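Local coordinates for glyoxylate reductase (Paecilomyces sp. J18, PDB 3WNV), which probably catalyses the NAD(P)H-dependent reduction of glyoxylate to glycolate, as a member of the D-isomer specific 2-hydroxyacid dehydrogenase family, at residues Q129-V132 against P133-I137; G166-V169 against A170-R174. One frame throughout, in Å; residues are numbered along the deposited sequence.

Contact 1 of 2, residues Q129-V132 against P133-I137; sequences QAYV and PITAI
Thr135 lies one helical turn beyond Tyr131 and grips its carbonyl twice. The hydroxyl OG1 donates to Tyr131 O at 3.0 Å, and the Thr135 amide N reaches the same Tyr131 O at 3.1 Å; the two donors approach from opposite faces of the carbonyl plane. Thr135 can do this because OG1 lies beside its own backbone N (chi1 -63°), facing back down the helix. The same hydroxyl oxygen sits over one face of the Tyr131 ring, off-centre and nearer its hydroxyl end, with Thr135 OG1 3.4 Å from Tyr131 CZ. Tyr131 holds CG anti to the backbone N (chi1 -176°), which lays the ring's face toward the threonine hydroxyl.

Pro133 has no N-H to give, which costs little in a first helical turn, where the carbonyls an amide would bond come before the helix begins. Its ring lies against the carbonyl of Ala130, with Pro133 CG 3.3 Å from Ala130 O. Closed onto its own N, the ring necessarily brings Pro133 CD up to Val132 CB (3.3 Å) and hems in the preceding residue. Replaced by alanine, this position would lose CG and CD against Ala130 O and Val132 and the ring that fixes phi, and the start of the helix would probably be freer to move. Ile134 N bonds to Ala130 O at 3.0 Å, while Ile134 CD1 rests 4.1 Å from the small Ala130 CB. Ala136 N closes the next turn on Val132 O.

Gln129 has positive phi in the Schellman motif that ends helix 112-127, and helix 131-138 starts almost at once. This short helix stands at the surface, where Pro133 touches Thr146 and Ile137 touches Trp142 in the following loop.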
loop_
_atom_site.group_PDB
_atom_site.type_symbol
_atom_site.label_atom_id
_atom_site.label_comp_id
_atom_site.label_asym_id
_atom_site.label_seq_id
_atom_site.Cartn_x
_atom_site.Cartn_y
_atom_site.Cartn_z
ATOM N N GLN A 129 -15.048 -7.101 -17.221
ATOM C CA GLN A 129 -14.677 -5.847 -17.942
ATOM C C GLN A 129 -15.765 -4.791 -17.716
ATOM O O GLN A 129 -16.354 -4.199 -18.660
ATOM C CB GLN A 129 -14.382 -6.119 -19.437
ATOM C CG GLN A 129 -13.390 -7.276 -19.579
ATOM C CD GLN A 129 -12.930 -7.555 -20.984
ATOM O OE1 GLN A 129 -13.410 -6.945 -21.940
ATOM N NE2 GLN A 129 -11.963 -8.472 -21.125
ATOM N N ALA A 130 -16.016 -4.546 -16.439
ATOM C CA ALA A 130 -17.232 -3.863 -16.011
ATOM C C ALA A 130 -17.295 -2.387 -16.365
ATOM O O ALA A 130 -18.359 -1.780 -16.268
ATOM C CB ALA A 130 -17.444 -4.040 -14.497
ATOM N N TYR A 131 -16.167 -1.785 -16.732
ATOM C CA TYR A 131 -16.212 -0.379 -17.145
ATOM C C TYR A 131 -17.107 -0.194 -18.367
ATOM O O TYR A 131 -17.753 0.835 -18.530
ATOM C CB TYR A 131 -14.783 0.194 -17.367
ATOM C CG TYR A 131 -14.799 1.682 -17.701
ATOM C CD1 TYR A 131 -15.135 2.629 -16.735
ATOM C CD2 TYR A 131 -14.500 2.126 -18.987
ATOM C CE1 TYR A 131 -15.163 4.019 -17.046
ATOM C CE2 TYR A 131 -14.533 3.496 -19.318
ATOM C CZ TYR A 131 -14.852 4.430 -18.326
ATOM O OH TYR A 131 -14.868 5.774 -18.634
ATOM N N VAL A 132 -17.157 -1.189 -19.243
ATOM C CA VAL A 132 -18.058 -1.102 -20.389
ATOM C C VAL A 132 -19.546 -1.014 -19.994
ATOM O O VAL A 132 -20.208 -0.069 -20.393
ATOM C CB VAL A 132 -17.763 -2.190 -21.454
ATOM C CG1 VAL A 132 -18.702 -2.061 -22.633
ATOM C CG2 VAL A 132 -16.315 -2.032 -21.909
ATOM N N PRO A 133 -20.077 -1.992 -19.225
ATOM C CA PRO A 133 -21.496 -1.857 -18.838
ATOM C C PRO A 133 -21.788 -0.705 -17.861
ATOM O O PRO A 133 -22.868 -0.132 -17.957
ATOM C CB PRO A 133 -21.825 -3.230 -18.203
ATOM C CG PRO A 133 -20.497 -3.802 -17.794
ATOM C CD PRO A 133 -19.552 -3.332 -18.891
ATOM N N ILE A 134 -20.834 -0.325 -17.008
ATOM C CA ILE A 134 -21.015 0.810 -16.106
ATOM C C ILE A 134 -21.236 2.071 -16.927
ATOM O O ILE A 134 -22.120 2.869 -16.638
ATOM C CB ILE A 134 -19.797 1.001 -15.206
ATOM C CG1 ILE A 134 -19.779 -0.090 -14.133
ATOM C CG2 ILE A 134 -19.801 2.404 -14.549
ATOM C CD1 ILE A 134 -18.507 -0.207 -13.388
ATOM N N THR A 135 -20.418 2.246 -17.954
ATOM C CA THR A 135 -20.528 3.416 -18.839
ATOM C C THR A 135 -21.772 3.371 -19.725
ATOM O O THR A 135 -22.496 4.370 -19.855
ATOM C CB THR A 135 -19.245 3.555 -19.676
ATOM O OG1 THR A 135 -18.147 3.785 -18.779
ATOM C CG2 THR A 135 -19.354 4.732 -20.631
ATOM N N ALA A 136 -22.054 2.211 -20.305
ATOM C CA ALA A 136 -23.194 2.031 -21.197
ATOM C C ALA A 136 -24.536 2.345 -20.550
ATOM O O ALA A 136 -25.356 3.022 -21.150
ATOM C CB ALA A 136 -23.209 0.642 -21.750
ATOM N N ILE A 137 -24.777 1.844 -19.343
ATOM C CA ILE A 137 -26.095 2.072 -18.733
ATOM C C ILE A 137 -26.341 3.559 -18.495
ATOM O O ILE A 137 -27.458 4.044 -18.695
ATOM C CB ILE A 137 -26.330 1.230 -17.427
ATOM C CG1 ILE A 137 -27.802 1.357 -16.974
ATOM C CG2 ILE A 137 -25.420 1.684 -16.301
ATOM C CD1 ILE A 137 -28.158 0.399 -15.847
#

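Contact 2 of 2, residues G166-V169 against A170-R174; sequences GREV and ARRAR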
loop_
_atom_site.group_PDB
_atom_site.type_symbol
_atom_site.label_atom_id
_atom_site.label_comp_id
_atom_site.label_asym_id
_atom_site.label_seq_id
_atom_site.Cartn_x
_atom_site.Cartn_y
_atom_site.Cartn_z
ATOM N N GLY A 166 -2.956 -10.463 1.802
ATOM C CA GLY A 166 -3.188 -11.631 0.961
ATOM C C GLY A 166 -4.091 -12.661 1.593
ATOM O O GLY A 166 -4.884 -13.312 0.912
ATOM N N ARG A 167 -3.963 -12.845 2.907
ATOM C CA ARG A 167 -4.802 -13.809 3.593
ATOM C C ARG A 167 -6.261 -13.392 3.566
ATOM O O ARG A 167 -7.146 -14.243 3.441
ATOM C CB ARG A 167 -4.361 -14.035 5.042
ATOM C CG ARG A 167 -3.304 -15.096 5.231
ATOM C CD ARG A 167 -3.086 -15.362 6.743
ATOM N NE ARG A 167 -2.520 -14.193 7.440
ATOM C CZ ARG A 167 -1.215 -13.914 7.438
ATOM N NH1 ARG A 167 -0.385 -14.710 6.790
ATOM N NH2 ARG A 167 -0.726 -12.841 8.065
ATOM N N GLU A 168 -6.516 -12.092 3.703
ATOM C CA GLU A 168 -7.882 -11.572 3.635
ATOM C C GLU A 168 -8.401 -11.623 2.193
ATOM O O GLU A 168 -9.598 -11.890 1.973
ATOM C CB GLU A 168 -7.956 -10.143 4.163
ATOM C CG GLU A 168 -7.700 -10.030 5.631
ATOM C CD GLU A 168 -8.759 -10.702 6.511
ATOM O OE1 GLU A 168 -9.882 -11.018 6.049
ATOM O OE2 GLU A 168 -8.466 -10.898 7.706
ATOM N N VAL A 169 -7.541 -11.360 1.216
ATOM C CA VAL A 169 -7.969 -11.583 -0.189
ATOM C C VAL A 169 -8.323 -13.051 -0.426
ATOM O O VAL A 169 -9.380 -13.364 -1.009
ATOM C CB VAL A 169 -6.943 -11.103 -1.202
ATOM C CG1 VAL A 169 -7.386 -11.458 -2.634
ATOM C CG2 VAL A 169 -6.751 -9.612 -1.101
ATOM N N ALA A 170 -7.476 -13.954 0.071
ATOM C CA ALA A 170 -7.700 -15.395 -0.110
ATOM C C ALA A 170 -9.006 -15.855 0.528
ATOM O O ALA A 170 -9.724 -16.670 -0.053
ATOM C CB ALA A 170 -6.528 -16.199 0.442
ATOM N N ARG A 171 -9.296 -15.354 1.733
ATOM C CA ARG A 171 -10.516 -15.693 2.444
ATOM C C ARG A 171 -11.731 -15.291 1.601
ATOM O O ARG A 171 -12.681 -16.063 1.430
ATOM C CB ARG A 171 -10.549 -14.974 3.800
ATOM C CG ARG A 171 -11.778 -15.304 4.683
ATOM C CD ARG A 171 -11.760 -14.508 6.020
ATOM N NE ARG A 171 -10.406 -14.093 6.426
ATOM C CZ ARG A 171 -9.420 -14.913 6.816
ATOM N NH1 ARG A 171 -9.604 -16.229 6.849
ATOM N NH2 ARG A 171 -8.234 -14.415 7.157
ATOM N N ARG A 172 -11.697 -14.097 1.038
ATOM C CA ARG A 172 -12.811 -13.673 0.186
ATOM C C ARG A 172 -12.880 -14.509 -1.073
ATOM O O ARG A 172 -13.957 -15.018 -1.429
ATOM C CB ARG A 172 -12.654 -12.202 -0.170
ATOM C CG ARG A 172 -12.961 -11.245 1.000
ATOM C CD ARG A 172 -12.159 -9.948 0.869
ATOM N NE ARG A 172 -12.484 -9.015 1.965
ATOM C CZ ARG A 172 -12.097 -9.154 3.240
ATOM N NH1 ARG A 172 -11.340 -10.192 3.653
ATOM N NH2 ARG A 172 -12.492 -8.241 4.118
ATOM N N ALA A 173 -11.740 -14.640 -1.755
ATOM C CA ALA A 173 -11.700 -15.358 -3.029
ATOM C C ALA A 173 -12.157 -16.809 -2.918
ATOM O O ALA A 173 -12.769 -17.327 -3.844
ATOM C CB ALA A 173 -10.305 -15.304 -3.623
ATOM N N ARG A 174 -11.852 -17.483 -1.811
ATOM C CA ARG A 174 -12.357 -18.833 -1.624
ATOM C C ARG A 174 -13.887 -18.906 -1.591
ATOM O O ARG A 174 -14.480 -19.893 -2.061
ATOM C CB ARG A 174 -11.775 -19.478 -0.345
ATOM C CG ARG A 174 -10.487 -20.226 -0.616
ATOM C CD ARG A 174 -9.963 -20.992 0.625
ATOM N NE ARG A 174 -9.578 -20.039 1.636
ATOM C CZ ARG A 174 -8.330 -19.634 1.873
ATOM N NH1 ARG A 174 -7.281 -20.138 1.213
ATOM N NH2 ARG A 174 -8.140 -18.729 2.800
HETATM O O HOH W 1 -6.634 -16.916 4.019
#
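The first helix of a Rossmann-type nucleotide-binding unit carries this contact, and on its flank Glu168, Arg171 and Arg172 form a salt-bridge network. Both arginines converge on one carboxylate oxygen. Arg171 NE donates to Glu168 OE1 at 3.1 Å along an almost straight line (171°), yet it meets the carboxylate from above its plane. Arg172 NH1 reaches Glu168 OE1 at 2.9 Å on the anti lone pair. In both cases the oxygen lies in the guanidinium plane, at its edge. Glu168 bends at chi2 (-66°), which folds its carboxylate back beside Arg171.

Arg172 NH1 also bonds to the backbone Glu168 O at 3.0 Å, coming from above the carbonyl plane, while Arg172 N donates to that same Glu168 O at 3.2 Å from the other face. An arginine suits this place because its other nitrogens remain available to helix 112-127: NE pairs with Asp117 and NH2 with Asn113. Arg171 NH1 makes a salt bridge to Asp194, so each arginine has a second partner.

The unit is a beta-alpha-beta crossover, strand 156-160 to helix 164-175 to strand 179-183. Gly166 fits the last glycine of a GxGxxG pattern, a signature of such dinucleotide-binding folds, and Gly166 O accepts from Ala170 N at 2.8 Å. Small Ala170 and Ala173 let the helix settle against the sheet, touching Ile159 and Leu157 of one strand and Ile180 of the other. Val169 lies against Leu157 and, across the interface with helix 112-127, Ala116. Ala173 N bonds to Val169 O at 2.8 Å.

From the N terminus, the chain completes a five-stranded parallel sheet and then runs along helix 112-127 into contact 1. Residues 129-137 make a sharp change of direction and build the outlying helix 131-138. A loop follows, and strand 156-160 enters the seven-stranded sheet before helix 164-175 carries contact 2. Each contact is local, along one continuous stretch, so neither closes a loop, and in series they neither nest nor cross. Contact 2 lies within one helix, whereas contact 1 runs from a turn into its helix. The nearest atoms of contacts 1 and 2 are about 17 Å apart. Helix 112-127 borders both: contact 1 starts just past its end, and Glu168, Val169 and Arg172 lie against it.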